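Local coordinates for protein phenolic acid decarboxylase (PDB 7AE5) that catalyses the reversible, non-oxidative decarboxylation of 4-hydroxybenzoate and 3,4-dihydroxybenzoate under anaerobic conditions, using prenylated FMN and manganese, at residues Gly311-Thr315 / Glu316-Leu320; Leu323-Ser326 / Val327-Lys331. All coordinates share one frame; numbering follows the deposited sequence.

Contact 1. Residues Gly311-Thr315 / Glu316-Leu320; sequences GIPWT and EIDYL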
loop_
_atom_site.group_PDB
_atom_site.type_symbol
_atom_site.label_atom_id
_atom_site.label_comp_id
_atom_site.label_asym_id
_atom_site.label_seq_id
_atom_site.Cartn_x
_atom_site.Cartn_y
_atom_site.Cartn_z
ATOM N N GLY C 311 -25.378 -19.270 -19.405
ATOM C CA GLY C 311 -24.773 -19.991 -18.305
ATOM C C GLY C 311 -23.472 -19.344 -17.892
ATOM O O GLY C 311 -23.383 -18.113 -17.822
ATOM N N ILE C 312 -22.453 -20.151 -17.622
ATOM C CA ILE C 312 -21.132 -19.616 -17.313
ATOM C C ILE C 312 -20.556 -19.019 -18.592
ATOM O O ILE C 312 -20.458 -19.718 -19.612
ATOM C CB ILE C 312 -20.213 -20.693 -16.717
ATOM C CG1 ILE C 312 -20.637 -21.003 -15.278
ATOM C CG2 ILE C 312 -18.761 -20.239 -16.768
ATOM C CD1 ILE C 312 -20.251 -22.386 -14.804
ATOM N N PRO C 313 -20.187 -17.738 -18.589
ATOM C CA PRO C 313 -19.719 -17.096 -19.823
ATOM C C PRO C 313 -18.460 -17.761 -20.361
ATOM O O PRO C 313 -17.662 -18.325 -19.610
ATOM C CB PRO C 313 -19.447 -15.650 -19.387
ATOM C CG PRO C 313 -20.267 -15.466 -18.151
ATOM C CD PRO C 313 -20.244 -16.793 -17.462
ATOM N N TRP C 314 -18.280 -17.688 -21.681
ATOM C CA TRP C 314 -19.191 -16.983 -22.583
ATOM C C TRP C 314 -20.293 -17.890 -23.121
ATOM O O TRP C 314 -20.067 -19.071 -23.397
ATOM C CB TRP C 314 -18.418 -16.375 -23.758
ATOM C CG TRP C 314 -17.918 -14.980 -23.517
ATOM C CD1 TRP C 314 -17.364 -14.492 -22.367
ATOM C CD2 TRP C 314 -17.926 -13.893 -24.450
ATOM N NE1 TRP C 314 -17.029 -13.168 -22.529
ATOM C CE2 TRP C 314 -17.365 -12.777 -23.798
ATOM C CE3 TRP C 314 -18.360 -13.753 -25.773
ATOM C CZ2 TRP C 314 -17.222 -11.540 -24.425
ATOM C CZ3 TRP C 314 -18.218 -12.524 -26.393
ATOM C CH2 TRP C 314 -17.651 -11.435 -25.720
ATOM N N THR C 315 -21.489 -17.328 -23.257
ATOM C CA THR C 315 -22.584 -17.989 -23.958
ATOM C C THR C 315 -23.115 -16.982 -24.976
ATOM O O THR C 315 -22.477 -15.966 -25.278
ATOM C CB THR C 315 -23.674 -18.494 -22.997
ATOM O OG1 THR C 315 -24.275 -17.392 -22.311
ATOM C CG2 THR C 315 -23.095 -19.465 -21.976
ATOM N N GLU C 316 -24.303 -17.254 -25.523
ATOM C CA GLU C 316 -24.872 -16.358 -26.526
ATOM C C GLU C 316 -25.134 -14.971 -25.948
ATOM O O GLU C 316 -24.955 -13.961 -26.639
ATOM C CB GLU C 316 -26.161 -16.951 -27.092
ATOM C CG GLU C 316 -26.710 -16.177 -28.265
ATOM C CD GLU C 316 -28.056 -16.690 -28.726
ATOM O OE1 GLU C 316 -28.512 -17.733 -28.210
ATOM O OE2 GLU C 316 -28.659 -16.048 -29.610
ATOM N N ILE C 317 -25.541 -14.903 -24.676
ATOM C CA ILE C 317 -25.917 -13.627 -24.069
ATOM C C ILE C 317 -24.762 -12.635 -24.107
ATOM O O ILE C 317 -24.978 -11.427 -24.271
ATOM C CB ILE C 317 -26.422 -13.850 -22.628
ATOM C CG1 ILE C 317 -26.904 -12.533 -22.015
ATOM C CG2 ILE C 317 -25.336 -14.472 -21.759
ATOM C CD1 ILE C 317 -28.151 -11.973 -22.668
ATOM N N ASP C 318 -23.525 -13.117 -23.974
ATOM C CA ASP C 318 -22.377 -12.215 -23.991
ATOM C C ASP C 318 -22.235 -11.518 -25.337
ATOM O O ASP C 318 -21.810 -10.359 -25.393
ATOM C CB ASP C 318 -21.105 -12.988 -23.646
ATOM C CG ASP C 318 -21.168 -13.618 -22.269
ATOM O OD1 ASP C 318 -20.774 -12.951 -21.290
ATOM O OD2 ASP C 318 -21.629 -14.775 -22.163
ATOM N N TYR C 319 -22.594 -12.196 -26.427
ATOM C CA TYR C 319 -22.541 -11.550 -27.731
ATOM C C TYR C 319 -23.665 -10.533 -27.897
ATOM O O TYR C 319 -23.522 -9.578 -28.669
ATOM C CB TYR C 319 -22.585 -12.605 -28.836
ATOM C CG TYR C 319 -21.394 -13.539 -28.815
ATOM C CD1 TYR C 319 -20.216 -13.207 -29.473
ATOM C CD2 TYR C 319 -21.440 -14.742 -28.122
ATOM C CE1 TYR C 319 -19.120 -14.053 -29.453
ATOM C CE2 TYR C 319 -20.349 -15.595 -28.096
ATOM C CZ TYR C 319 -19.192 -15.245 -28.763
ATOM O OH TYR C 319 -18.105 -16.091 -28.736
ATOM N N LEU C 320 -24.779 -10.708 -27.179
ATOM C CA LEU C 320 -25.849 -9.715 -27.207
ATOM C C LEU C 320 -25.516 -8.457 -26.418
ATOM O O LEU C 320 -26.261 -7.476 -26.515
ATOM C CB LEU C 320 -27.158 -10.304 -26.667
ATOM C CG LEU C 320 -28.036 -11.193 -27.554
ATOM C CD1 LEU C 320 -28.141 -10.629 -28.965
ATOM C CD2 LEU C 320 -27.563 -12.636 -27.580
#
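Thr315 O accepts a weak backbone bond from Asp318 N (3.3 Å), so the extended loop, which has a cis peptide between Pro313 and Trp314, turns into the weakly bonded helix 316-320. In this loop-to-helix turn of the UbiD fold, the carboxylate of Asp318 reaches back to the loop that precedes the helix. Its OD2 takes the N-H of Thr315 at 2.8 Å in a nearly straight bond (171°), met on the anti side and somewhat out of the carboxylate plane. Aspartate suits the place because its side chain is short: with CG beside the backbone N (chi1 -60°), the carboxylate comes down almost parallel to the indole of Trp314. The CB of Asp318 then makes a CH-pi contact over the six-membered ring, 3.6 Å from its centroid, while OD1 rests 3.6 Å from Pro313 CB. Trp314 also turns its edge to the face of Tyr319 in a T-shaped pair, the ring centroids 4.8 Å apart and the planes at 85°. The large, flat indole thus serves two neighbours at once, one over a face and the other at its rim, and Glu398 of the second subunit packs against both aromatic residues. Glu316, extended, reaches Lys145 in a salt bridge through OE2. Ile317 runs alongside Thr315, and its CG2 comes to 3.2 Å from the buried OG1 of Thr315, which has no polar partner in the model.

Contact 2. Residues Leu323-Ser326 / Val327-Lys331; sequences LNTS and VPLYK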
loop_
_atom_site.group_PDB
_atom_site.type_symbol
_atom_site.label_atom_id
_atom_site.label_comp_id
_atom_site.label_asym_id
_atom_site.label_seq_id
_atom_site.Cartn_x
_atom_site.Cartn_y
_atom_site.Cartn_z
ATOM N N LEU C 323 -20.527 -5.577 -28.147
ATOM C CA LEU C 323 -20.147 -4.351 -28.837
ATOM C C LEU C 323 -21.158 -3.226 -28.659
ATOM O O LEU C 323 -20.785 -2.054 -28.782
ATOM C CB LEU C 323 -19.942 -4.634 -30.327
ATOM C CG LEU C 323 -18.816 -5.614 -30.662
ATOM C CD1 LEU C 323 -18.499 -5.589 -32.148
ATOM C CD2 LEU C 323 -17.572 -5.299 -29.843
ATOM N N ASN C 324 -22.424 -3.548 -28.383
ATOM C CA ASN C 324 -23.402 -2.504 -28.104
ATOM C C ASN C 324 -23.153 -1.840 -26.757
ATOM O O ASN C 324 -23.704 -0.766 -26.496
ATOM C CB ASN C 324 -24.822 -3.071 -28.156
ATOM C CG ASN C 324 -24.933 -4.429 -27.490
ATOM O OD1 ASN C 324 -23.965 -5.189 -27.436
ATOM N ND2 ASN C 324 -26.121 -4.743 -26.984
ATOM N N THR C 325 -22.350 -2.463 -25.895
ATOM C CA THR C 325 -21.869 -1.787 -24.696
ATOM C C THR C 325 -20.636 -0.946 -25.003
ATOM O O THR C 325 -20.467 0.144 -24.446
ATOM C CB THR C 325 -21.553 -2.814 -23.604
ATOM O OG1 THR C 325 -22.722 -3.591 -23.317
ATOM C CG2 THR C 325 -21.077 -2.126 -22.330
ATOM N N SER C 326 -19.784 -1.427 -25.911
ATOM C CA SER C 326 -18.481 -0.810 -26.133
ATOM C C SER C 326 -18.569 0.439 -27.002
ATOM O O SER C 326 -17.825 1.400 -26.778
ATOM C CB SER C 326 -17.528 -1.825 -26.764
ATOM O OG SER C 326 -17.611 -3.079 -26.111
ATOM N N VAL C 327 -19.454 0.440 -28.003
ATOM C CA VAL C 327 -19.550 1.589 -28.908
ATOM C C VAL C 327 -19.977 2.863 -28.182
ATOM O O VAL C 327 -19.357 3.914 -28.414
ATOM C CB VAL C 327 -20.455 1.252 -30.102
ATOM C CG1 VAL C 327 -20.775 2.507 -30.900
ATOM C CG2 VAL C 327 -19.785 0.216 -30.994
ATOM N N PRO C 328 -21.005 2.857 -27.319
ATOM C CA PRO C 328 -21.332 4.102 -26.601
ATOM C C PRO C 328 -20.199 4.610 -25.729
ATOM O O PRO C 328 -19.931 5.818 -25.726
ATOM C CB PRO C 328 -22.564 3.714 -25.769
ATOM C CG PRO C 328 -23.163 2.575 -26.504
ATOM C CD PRO C 328 -21.998 1.805 -27.042
ATOM N N LEU C 329 -19.519 3.725 -24.995
ATOM C CA LEU C 329 -18.399 4.165 -24.167
ATOM C C LEU C 329 -17.279 4.743 -25.021
ATOM O O LEU C 329 -16.649 5.738 -24.643
ATOM C CB LEU C 329 -17.879 3.004 -23.318
ATOM C CG LEU C 329 -18.783 2.531 -22.180
ATOM C CD1 LEU C 329 -18.245 1.248 -21.566
ATOM C CD2 LEU C 329 -18.918 3.617 -21.126
ATOM N N TYR C 330 -17.017 4.131 -26.178
ATOM C CA TYR C 330 -16.002 4.660 -27.083
ATOM C C TYR C 330 -16.357 6.068 -27.545
ATOM O O TYR C 330 -15.486 6.941 -27.626
ATOM C CB TYR C 330 -15.835 3.722 -28.281
ATOM C CG TYR C 330 -15.081 4.323 -29.444
ATOM C CD1 TYR C 330 -13.696 4.421 -29.426
ATOM C CD2 TYR C 330 -15.756 4.788 -30.567
ATOM C CE1 TYR C 330 -13.004 4.970 -30.491
ATOM C CE2 TYR C 330 -15.073 5.339 -31.636
ATOM C CZ TYR C 330 -13.698 5.427 -31.593
ATOM O OH TYR C 330 -13.016 5.974 -32.655
ATOM N N LYS C 331 -17.636 6.311 -27.843
ATOM C CA LYS C 331 -18.047 7.633 -28.304
ATOM C C LYS C 331 -17.943 8.669 -27.190
ATOM O O LYS C 331 -17.596 9.827 -27.448
ATOM C CB LYS C 331 -19.470 7.578 -28.858
ATOM C CG LYS C 331 -19.583 6.922 -30.225
ATOM C CD LYS C 331 -21.001 7.028 -30.761
ATOM C CE LYS C 331 -21.132 6.388 -32.132
ATOM N NZ LYS C 331 -20.143 6.926 -33.107
#
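Val327 N donates to Leu323 O at 2.9 Å, the regular i to i+4 bond that carries helix 323-336 into its next turn. Val327 CG2, a methyl beside the backbone N, lies against the accepting oxygen at 3.3 Å, and the compact branched side chain also meets Phe90 and Asn94 of helix 86-96. Pro328 follows, and with no N-H to give it leaves its link to the preceding turn unmade and kinks the helix. The ring's CD faces the carbonyls there, packing against Asn324 O at 3.1 Å and Thr325 O at 3.4 Å. Replacing the proline by an alanine here would probably open a gap beside these two oxygens where CG and CD now sit, and release the backbone rotation that the ring fixes. Leu329 is next, its CG 3.7 Å from Thr325 O, an apolar branch suited to this buried flank against Ala345. At Tyr330 the i to i+4 pattern is seen again: its N bonds to Ser326 O at 2.9 Å, slightly bent (N-H...O 158°), and its ring meets Phe90 edge to face. Lys331 N bonds to Val327 O, and its NZ to Asn94 OD1. Small polar side chains can be buried in the first turn because carbonyls just ahead of it take up their hydrogens: the Thr325 hydroxyl bonds to Met321 O, the Asn324 amide to Leu320 O, and Ser326 OG to Ala322 O and also Ala345 N, so that this hydroxyl joins the helix to strand 340-347.

Overall arrangement
Contacts 1 and 2 follow each other along the chain, their centres about 18 Å apart, on the consecutive helices 316-320 and 323-336, joined by a short stretch of chain. Both pack against strand 340-347, where Met346 meets Trp314 as well as Leu323, and Trp71 touches both Tyr319 and Leu323. The cofactor site lies close by: the side chain of Ile317 is about 6 Å from that of Thr166, predicted to bind prenylated FMN, and about 8 Å from that of Glu278, the predicted proton donor. From contact 2, the side chain of Asn324 is about 8 Å from that of Thr166, about 11 Å from that of Glu227, predicted to bind manganese, and about 8 Å from a bound rubidium ion.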